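Local coordinates for FERM, RhoGEF and pleckstrin domain protein 2 (Danio rerio, PDB 6D21), which probably acts as a guanine nucleotide exchange factor that activates RAC1, and is represented here by its FERM domain, at residues Leu4-Gln15 with Pro72-Ser80; Thr224-Lys232 with Arg239-Glu247. All blocks are in the same frame, centred on the assembly; numbering follows the deposited sequence.

Interaction 1. Residues Leu4-Gln15 with Pro72-Ser80; sequences LQIRVQGLDEAQ and PMNTLFRLS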
# COMPACT_ATOMS: atom_id res chain seq x y z
N LEU A 4 -14.68 -18.96 14.98
CA LEU A 4 -14.14 -18.93 13.62
C LEU A 4 -12.64 -19.12 13.58
O LEU A 4 -11.93 -18.77 14.53
CB LEU A 4 -14.49 -17.61 12.92
CG LEU A 4 -15.95 -17.27 12.66
CD1 LEU A 4 -16.02 -16.03 11.80
CD2 LEU A 4 -16.68 -18.44 12.00
N GLN A 5 -12.15 -19.66 12.47
CA GLN A 5 -10.72 -19.76 12.24
C GLN A 5 -10.36 -19.01 10.97
O GLN A 5 -10.78 -19.37 9.87
CB GLN A 5 -10.29 -21.22 12.15
CG GLN A 5 -8.79 -21.38 12.03
CD GLN A 5 -8.34 -22.78 12.35
OE1 GLN A 5 -8.94 -23.76 11.91
NE2 GLN A 5 -7.27 -22.89 13.13
N ILE A 6 -9.59 -17.94 11.14
CA ILE A 6 -9.31 -17.05 10.03
C ILE A 6 -7.81 -17.07 9.72
O ILE A 6 -6.96 -17.08 10.62
CB ILE A 6 -9.83 -15.62 10.35
CG1 ILE A 6 -11.37 -15.63 10.35
CG2 ILE A 6 -9.33 -14.61 9.35
CD1 ILE A 6 -12.01 -14.26 10.36
N ARG A 7 -7.52 -17.12 8.43
CA ARG A 7 -6.17 -17.24 7.92
C ARG A 7 -5.69 -15.87 7.47
O ARG A 7 -6.32 -15.22 6.62
CB ARG A 7 -6.14 -18.23 6.76
CG ARG A 7 -4.79 -18.44 6.12
CD ARG A 7 -4.94 -18.74 4.63
NE ARG A 7 -5.89 -19.81 4.32
CZ ARG A 7 -5.56 -21.04 3.96
NH1 ARG A 7 -4.28 -21.40 3.86
NH2 ARG A 7 -6.51 -21.92 3.69
N VAL A 8 -4.58 -15.41 8.03
CA VAL A 8 -4.07 -14.11 7.65
C VAL A 8 -2.63 -14.20 7.17
O VAL A 8 -1.75 -14.71 7.87
CB VAL A 8 -4.14 -13.10 8.80
CG1 VAL A 8 -3.45 -11.80 8.40
CG2 VAL A 8 -5.59 -12.87 9.20
N GLN A 9 -2.39 -13.70 5.97
CA GLN A 9 -1.05 -13.65 5.42
C GLN A 9 -0.31 -12.40 5.86
O GLN A 9 -0.82 -11.29 5.69
CB GLN A 9 -1.11 -13.70 3.89
CG GLN A 9 0.24 -13.52 3.24
CD GLN A 9 0.18 -13.82 1.76
OE1 GLN A 9 0.03 -14.97 1.34
NE2 GLN A 9 0.29 -12.77 0.94
N GLY A 10 0.88 -12.57 6.43
CA GLY A 10 1.66 -11.43 6.88
C GLY A 10 2.34 -10.72 5.70
O GLY A 10 2.26 -11.19 4.57
N LEU A 11 2.99 -9.59 5.97
CA LEU A 11 3.71 -8.90 4.92
C LEU A 11 4.93 -9.72 4.49
O LEU A 11 5.45 -9.56 3.38
CB LEU A 11 4.12 -7.50 5.39
CG LEU A 11 3.10 -6.44 4.95
CD1 LEU A 11 3.25 -5.12 5.74
CD2 LEU A 11 3.27 -6.19 3.45
N ASP A 12 5.38 -10.62 5.36
CA ASP A 12 6.49 -11.51 5.04
C ASP A 12 6.00 -12.75 4.30
O ASP A 12 6.75 -13.72 4.14
CB ASP A 12 7.25 -11.90 6.31
CG ASP A 12 6.32 -12.37 7.42
OD1 ASP A 12 5.21 -12.87 7.12
OD2 ASP A 12 6.71 -12.25 8.61
N GLU A 13 4.74 -12.71 3.88
CA GLU A 13 4.06 -13.77 3.14
C GLU A 13 3.75 -15.04 3.95
O GLU A 13 3.08 -15.95 3.47
CB GLU A 13 4.86 -14.14 1.89
CG GLU A 13 4.75 -13.12 0.78
CD GLU A 13 5.23 -13.67 -0.55
OE1 GLU A 13 5.88 -14.74 -0.54
OE2 GLU A 13 4.94 -13.05 -1.60
N ALA A 14 4.22 -15.08 5.19
CA ALA A 14 3.88 -16.17 6.11
C ALA A 14 2.42 -16.11 6.60
O ALA A 14 1.97 -15.10 7.15
CB ALA A 14 4.83 -16.14 7.30
N GLN A 15 1.70 -17.21 6.44
CA GLN A 15 0.30 -17.27 6.87
C GLN A 15 0.15 -17.87 8.26
O GLN A 15 0.65 -18.96 8.54
CB GLN A 15 -0.53 -18.09 5.88
CG GLN A 15 -0.53 -17.54 4.46
CD GLN A 15 -1.47 -18.32 3.57
OE1 GLN A 15 -2.01 -19.36 3.97
NE2 GLN A 15 -1.68 -17.83 2.35
N PRO A 72 -15.67 -16.98 5.67
CA PRO A 72 -14.52 -16.41 6.38
C PRO A 72 -13.40 -17.44 6.58
O PRO A 72 -12.24 -17.07 6.53
CB PRO A 72 -15.10 -15.96 7.72
CG PRO A 72 -16.57 -15.79 7.46
CD PRO A 72 -16.92 -16.85 6.45
N MET A 73 -13.77 -18.71 6.74
CA MET A 73 -12.83 -19.80 6.93
C MET A 73 -12.03 -20.12 5.67
O MET A 73 -10.91 -20.61 5.75
CB MET A 73 -13.56 -21.07 7.39
CG MET A 73 -14.68 -20.82 8.39
SD MET A 73 -14.12 -20.53 10.08
CE MET A 73 -13.86 -22.20 10.67
N ASN A 74 -12.61 -19.86 4.50
CA ASN A 74 -11.91 -20.10 3.23
C ASN A 74 -11.32 -18.84 2.58
O ASN A 74 -10.74 -18.91 1.49
CB ASN A 74 -12.85 -20.78 2.25
CG ASN A 74 -13.27 -22.15 2.72
OD1 ASN A 74 -12.55 -22.80 3.48
ND2 ASN A 74 -14.44 -22.61 2.28
N THR A 75 -11.45 -17.70 3.24
CA THR A 75 -11.01 -16.44 2.66
C THR A 75 -9.60 -16.05 3.11
O THR A 75 -9.25 -16.15 4.28
CB THR A 75 -11.99 -15.32 3.01
OG1 THR A 75 -13.31 -15.71 2.61
CG2 THR A 75 -11.62 -14.01 2.32
N LEU A 76 -8.80 -15.58 2.16
CA LEU A 76 -7.47 -15.11 2.48
C LEU A 76 -7.52 -13.65 2.89
O LEU A 76 -8.09 -12.81 2.17
CB LEU A 76 -6.51 -15.29 1.29
CG LEU A 76 -5.06 -14.88 1.58
CD1 LEU A 76 -4.50 -15.65 2.77
CD2 LEU A 76 -4.20 -15.09 0.34
N PHE A 77 -6.97 -13.36 4.07
CA PHE A 77 -6.72 -11.99 4.53
C PHE A 77 -5.24 -11.73 4.48
O PHE A 77 -4.44 -12.67 4.60
CB PHE A 77 -7.21 -11.75 5.96
CG PHE A 77 -8.69 -11.92 6.14
CD1 PHE A 77 -9.27 -13.18 6.10
CD2 PHE A 77 -9.49 -10.82 6.39
CE1 PHE A 77 -10.64 -13.34 6.27
CE2 PHE A 77 -10.84 -10.97 6.58
CZ PHE A 77 -11.42 -12.23 6.51
N ARG A 78 -4.86 -10.46 4.35
CA ARG A 78 -3.45 -10.14 4.40
C ARG A 78 -3.22 -8.78 5.08
O ARG A 78 -4.04 -7.86 4.99
CB ARG A 78 -2.82 -10.13 3.01
CG ARG A 78 -3.20 -8.93 2.17
CD ARG A 78 -2.56 -9.02 0.76
NE ARG A 78 -2.93 -7.85 -0.02
CZ ARG A 78 -2.61 -7.66 -1.30
NH1 ARG A 78 -3.00 -6.56 -1.91
NH2 ARG A 78 -1.89 -8.57 -1.93
N LEU A 79 -2.10 -8.69 5.78
CA LEU A 79 -1.66 -7.43 6.37
C LEU A 79 -1.18 -6.49 5.25
O LEU A 79 -0.46 -6.92 4.35
CB LEU A 79 -0.53 -7.69 7.37
CG LEU A 79 -0.01 -6.46 8.13
CD1 LEU A 79 -1.12 -5.89 9.03
CD2 LEU A 79 1.18 -6.90 8.91
N SER A 80 -1.58 -5.21 5.31
CA SER A 80 -1.17 -4.23 4.30
C SER A 80 -0.99 -2.86 4.95
O SER A 80 -1.69 -2.53 5.91
CB SER A 80 -2.20 -4.13 3.17
OG SER A 80 -2.30 -5.34 2.44
O HOH W 1 -9.78 -17.27 6.43

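Interaction 2. Residues Thr224-Lys232 with Arg239-Glu247; sequences TFNWSKIRK and RFLIKLHPE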
# COMPACT_ATOMS: atom_id res chain seq x y z
N THR A 224 -1.90 18.12 -7.63
CA THR A 224 -1.98 17.80 -6.21
C THR A 224 -2.77 18.86 -5.46
O THR A 224 -2.42 20.05 -5.48
CB THR A 224 -0.58 17.68 -5.58
OG1 THR A 224 0.12 16.56 -6.15
CG2 THR A 224 -0.70 17.49 -4.07
N PHE A 225 -3.84 18.44 -4.79
CA PHE A 225 -4.64 19.34 -3.96
C PHE A 225 -4.39 19.06 -2.49
O PHE A 225 -4.85 18.04 -1.95
CB PHE A 225 -6.13 19.19 -4.28
CG PHE A 225 -6.43 19.30 -5.75
CD1 PHE A 225 -6.31 20.51 -6.40
CD2 PHE A 225 -6.82 18.18 -6.48
CE1 PHE A 225 -6.57 20.62 -7.76
CE2 PHE A 225 -7.08 18.28 -7.84
CZ PHE A 225 -6.96 19.51 -8.48
N ASN A 226 -3.63 19.94 -1.86
CA ASN A 226 -3.30 19.80 -0.45
C ASN A 226 -4.55 19.92 0.39
O ASN A 226 -5.52 20.54 -0.04
CB ASN A 226 -2.29 20.86 -0.02
CG ASN A 226 -1.00 20.77 -0.79
OD1 ASN A 226 -0.32 19.75 -0.78
ND2 ASN A 226 -0.66 21.85 -1.49
N TRP A 227 -4.52 19.32 1.57
CA TRP A 227 -5.66 19.41 2.48
C TRP A 227 -6.07 20.86 2.73
O TRP A 227 -7.26 21.16 2.80
CB TRP A 227 -5.35 18.75 3.82
CG TRP A 227 -5.01 17.31 3.75
CD1 TRP A 227 -3.85 16.73 4.17
CD2 TRP A 227 -5.83 16.25 3.24
NE1 TRP A 227 -3.89 15.38 3.96
CE2 TRP A 227 -5.10 15.05 3.38
CE3 TRP A 227 -7.11 16.19 2.68
CZ2 TRP A 227 -5.60 13.81 2.99
CZ3 TRP A 227 -7.61 14.95 2.28
CH2 TRP A 227 -6.86 13.79 2.44
N SER A 228 -5.08 21.74 2.86
CA SER A 228 -5.33 23.15 3.14
C SER A 228 -6.15 23.81 2.02
O SER A 228 -6.88 24.78 2.27
CB SER A 228 -4.01 23.91 3.32
OG SER A 228 -3.25 23.87 2.13
N LYS A 229 -6.02 23.29 0.80
CA LYS A 229 -6.73 23.84 -0.35
C LYS A 229 -8.11 23.21 -0.56
O LYS A 229 -8.88 23.69 -1.38
CB LYS A 229 -5.90 23.68 -1.62
CG LYS A 229 -4.57 24.41 -1.56
CD LYS A 229 -3.76 24.21 -2.83
CE LYS A 229 -2.71 25.31 -2.99
NZ LYS A 229 -3.15 26.61 -2.40
N ILE A 230 -8.41 22.14 0.17
CA ILE A 230 -9.69 21.45 -0.01
C ILE A 230 -10.72 21.92 1.02
O ILE A 230 -10.53 21.76 2.22
CB ILE A 230 -9.52 19.92 0.10
CG1 ILE A 230 -8.62 19.42 -1.03
CG2 ILE A 230 -10.90 19.24 0.06
CD1 ILE A 230 -8.17 17.97 -0.89
N ARG A 231 -11.82 22.50 0.52
CA ARG A 231 -12.93 22.90 1.38
C ARG A 231 -13.82 21.72 1.77
O ARG A 231 -14.18 21.56 2.93
CB ARG A 231 -13.78 23.97 0.69
CG ARG A 231 -14.72 24.68 1.64
CD ARG A 231 -15.67 25.62 0.92
NE ARG A 231 -16.83 24.92 0.39
CZ ARG A 231 -17.84 24.48 1.12
NH1 ARG A 231 -17.84 24.66 2.44
NH2 ARG A 231 -18.86 23.85 0.54
N LYS A 232 -14.18 20.88 0.79
CA LYS A 232 -15.10 19.78 1.04
C LYS A 232 -14.93 18.64 0.04
O LYS A 232 -14.62 18.86 -1.14
CB LYS A 232 -16.56 20.28 1.01
CG LYS A 232 -17.60 19.17 1.09
CD LYS A 232 -19.03 19.67 1.32
CE LYS A 232 -20.00 18.49 1.33
NZ LYS A 232 -21.37 18.85 1.81
N ARG A 239 -20.57 10.39 -9.32
CA ARG A 239 -19.73 11.58 -9.40
C ARG A 239 -18.98 11.83 -8.10
O ARG A 239 -19.56 11.79 -7.02
CB ARG A 239 -20.58 12.81 -9.75
CG ARG A 239 -21.56 12.58 -10.88
CD ARG A 239 -22.80 13.43 -10.73
NE ARG A 239 -22.94 14.42 -11.79
CZ ARG A 239 -23.31 15.68 -11.60
NH1 ARG A 239 -23.42 16.52 -12.63
NH2 ARG A 239 -23.55 16.12 -10.37
N PHE A 240 -17.67 12.06 -8.20
CA PHE A 240 -16.88 12.44 -7.03
C PHE A 240 -16.54 13.92 -7.13
O PHE A 240 -16.14 14.41 -8.19
CB PHE A 240 -15.62 11.58 -6.91
CG PHE A 240 -14.80 11.86 -5.68
CD1 PHE A 240 -15.17 11.31 -4.45
CD2 PHE A 240 -13.67 12.66 -5.74
CE1 PHE A 240 -14.41 11.57 -3.32
CE2 PHE A 240 -12.91 12.91 -4.61
CZ PHE A 240 -13.28 12.36 -3.40
N LEU A 241 -16.73 14.65 -6.03
CA LEU A 241 -16.66 16.10 -6.08
C LEU A 241 -15.60 16.66 -5.13
O LEU A 241 -15.62 16.39 -3.92
CB LEU A 241 -18.02 16.71 -5.74
CG LEU A 241 -19.18 16.59 -6.75
CD1 LEU A 241 -19.72 15.17 -6.85
CD2 LEU A 241 -20.28 17.53 -6.36
N ILE A 242 -14.67 17.43 -5.68
CA ILE A 242 -13.67 18.13 -4.88
C ILE A 242 -13.95 19.63 -4.89
O ILE A 242 -13.75 20.28 -5.91
CB ILE A 242 -12.25 17.91 -5.40
CG1 ILE A 242 -11.92 16.42 -5.46
CG2 ILE A 242 -11.23 18.64 -4.53
CD1 ILE A 242 -10.61 16.15 -6.14
N LYS A 243 -14.40 20.16 -3.76
CA LYS A 243 -14.63 21.60 -3.64
C LYS A 243 -13.40 22.28 -3.05
O LYS A 243 -12.97 21.97 -1.93
CB LYS A 243 -15.86 21.88 -2.77
CG LYS A 243 -17.13 21.14 -3.22
CD LYS A 243 -18.39 21.98 -3.00
CE LYS A 243 -18.14 23.47 -3.16
NZ LYS A 243 -19.37 24.20 -3.59
N LEU A 244 -12.84 23.22 -3.80
CA LEU A 244 -11.63 23.92 -3.38
C LEU A 244 -11.96 25.26 -2.72
O LEU A 244 -12.99 25.87 -3.01
CB LEU A 244 -10.71 24.15 -4.58
CG LEU A 244 -10.22 22.94 -5.38
CD1 LEU A 244 -9.27 23.38 -6.48
CD2 LEU A 244 -9.54 21.91 -4.49
N HIS A 245 -11.08 25.73 -1.85
CA HIS A 245 -11.20 27.08 -1.32
C HIS A 245 -10.95 28.08 -2.44
O HIS A 245 -10.14 27.83 -3.33
CB HIS A 245 -10.22 27.32 -0.16
CG HIS A 245 -10.59 26.59 1.10
ND1 HIS A 245 -11.70 26.91 1.85
CD2 HIS A 245 -9.99 25.55 1.73
CE1 HIS A 245 -11.78 26.10 2.89
NE2 HIS A 245 -10.75 25.27 2.84
N PRO A 246 -11.67 29.22 -2.41
CA PRO A 246 -11.51 30.28 -3.41
C PRO A 246 -10.08 30.81 -3.49
O PRO A 246 -9.42 30.92 -2.46
CB PRO A 246 -12.48 31.37 -2.92
CG PRO A 246 -12.90 30.96 -1.53
CD PRO A 246 -12.77 29.48 -1.48
N GLU A 247 -9.63 31.11 -4.70
CA GLU A 247 -8.23 31.48 -4.98
C GLU A 247 -7.26 30.39 -4.52
O GLU A 247 -7.14 29.34 -5.15
CB GLU A 247 -7.89 32.81 -4.33

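Interaction 1. Residues Leu4-Gln15 with Pro72-Ser80
Val8 pairs with Phe77, and Gln9 with Arg78, in the parallel strand pair of the ubiquitin-like N-terminal FERM lobe, a beta-grasp fold. Gln9 N bonds to Phe77 O at 2.7 Å, and Gln9 O takes Leu79 N at 2.9 Å. The tight part is the buried face. There chi1 of -63° turns the Phe77 ring toward Ile6; the two side chains meet obliquely, with Phe77 CD1 3.6 Å from Ile6 CG2. Phe77 CB meets Val8 CG2 at 3.8 Å. Farther along, the Leu11 and Leu79 side chains cross at about a right angle, beside helix 94-110. The other face is looser and partly exposed. Gln15 OE1 lies in the guanidinium plane of Arg7 and accepts from Arg7 NH1 at 3.1 Å. Gln15 NE2 bonds weakly to Gln9 OE1. Both Arg7 CD and Gln15 NE2 rest on Leu76 CD1. An alanine in place of Gln15 removes this acceptor, and the Arg7 guanidinium would probably turn more freely, with Leu76 less covered and Gln9 OE1 without its weak donor. At the exposed end Met73, bent at chi2 and chi3, brings SD to Gln5, whose N-H points almost straight at it, a weak bond with N to SD 3.2 Å.

Interaction 2. Residues Thr224-Lys232 with Arg239-Glu247
Strands 230-232 and 239-244 pair antiparallel, Lys232 with Lys243, their directions 120° apart. Lys243 O accepts from both Arg231 N, at 2.8 Å, and Lys232 N, at 3.2 Å. Lys243 N returns a bond to Lys232 O at 2.9 Å. Beyond the bulge, His245 N bonds to Lys229 O at 3.0 Å. Arg231 carries much of the exposed side. Its CB lies over one face of the His245 ring, a CH-pi contact 3.8 Å from the ring centroid. Its CG is anti to the backbone N (chi1 -165°), and the chain then bends at chi3, bringing the guanidinium alongside Lys243. The Lys243 CE meets the edge of that group, 3.8 Å from Arg231 NH2. The two like charges lie close and probably repel, though Lys243 NZ also has a long, weak ion pair with Asp254. On the inner side, Phe225 CD1 meets Leu244 CD2 at 4.0 Å, the two side chains crossing at about a right angle. Ile242 CD1 approaches the same ring obliquely, and Leu256 of strand 255-260 adds to this apolar cluster. Two residues facing one make this a classic beta bulge, set in a hairpin of the PH-like C-terminal lobe of the FERM domain.

From the N terminus, interaction 1 comes first. It joins residues 4-15 to 72-80 and closes a loop of 56 residues, which holds helix 26-36 and strands of the same lobe. The chain then runs through the mainly helical central lobe, whose helix 94-110 touches Leu11 of the first contact. After that it enters the PH-like lobe. Interaction 2 closes a much shorter loop there: six residues, the rest of strand 230-236 and the turn after it. The two loops are in series and neither nest nor cross. The centres of interactions 1 and 2 are 37 Å apart. One contact is long-range within its lobe; the other joins a hairpin and brings strand 220-226, from the far edge of the same sheet, against it.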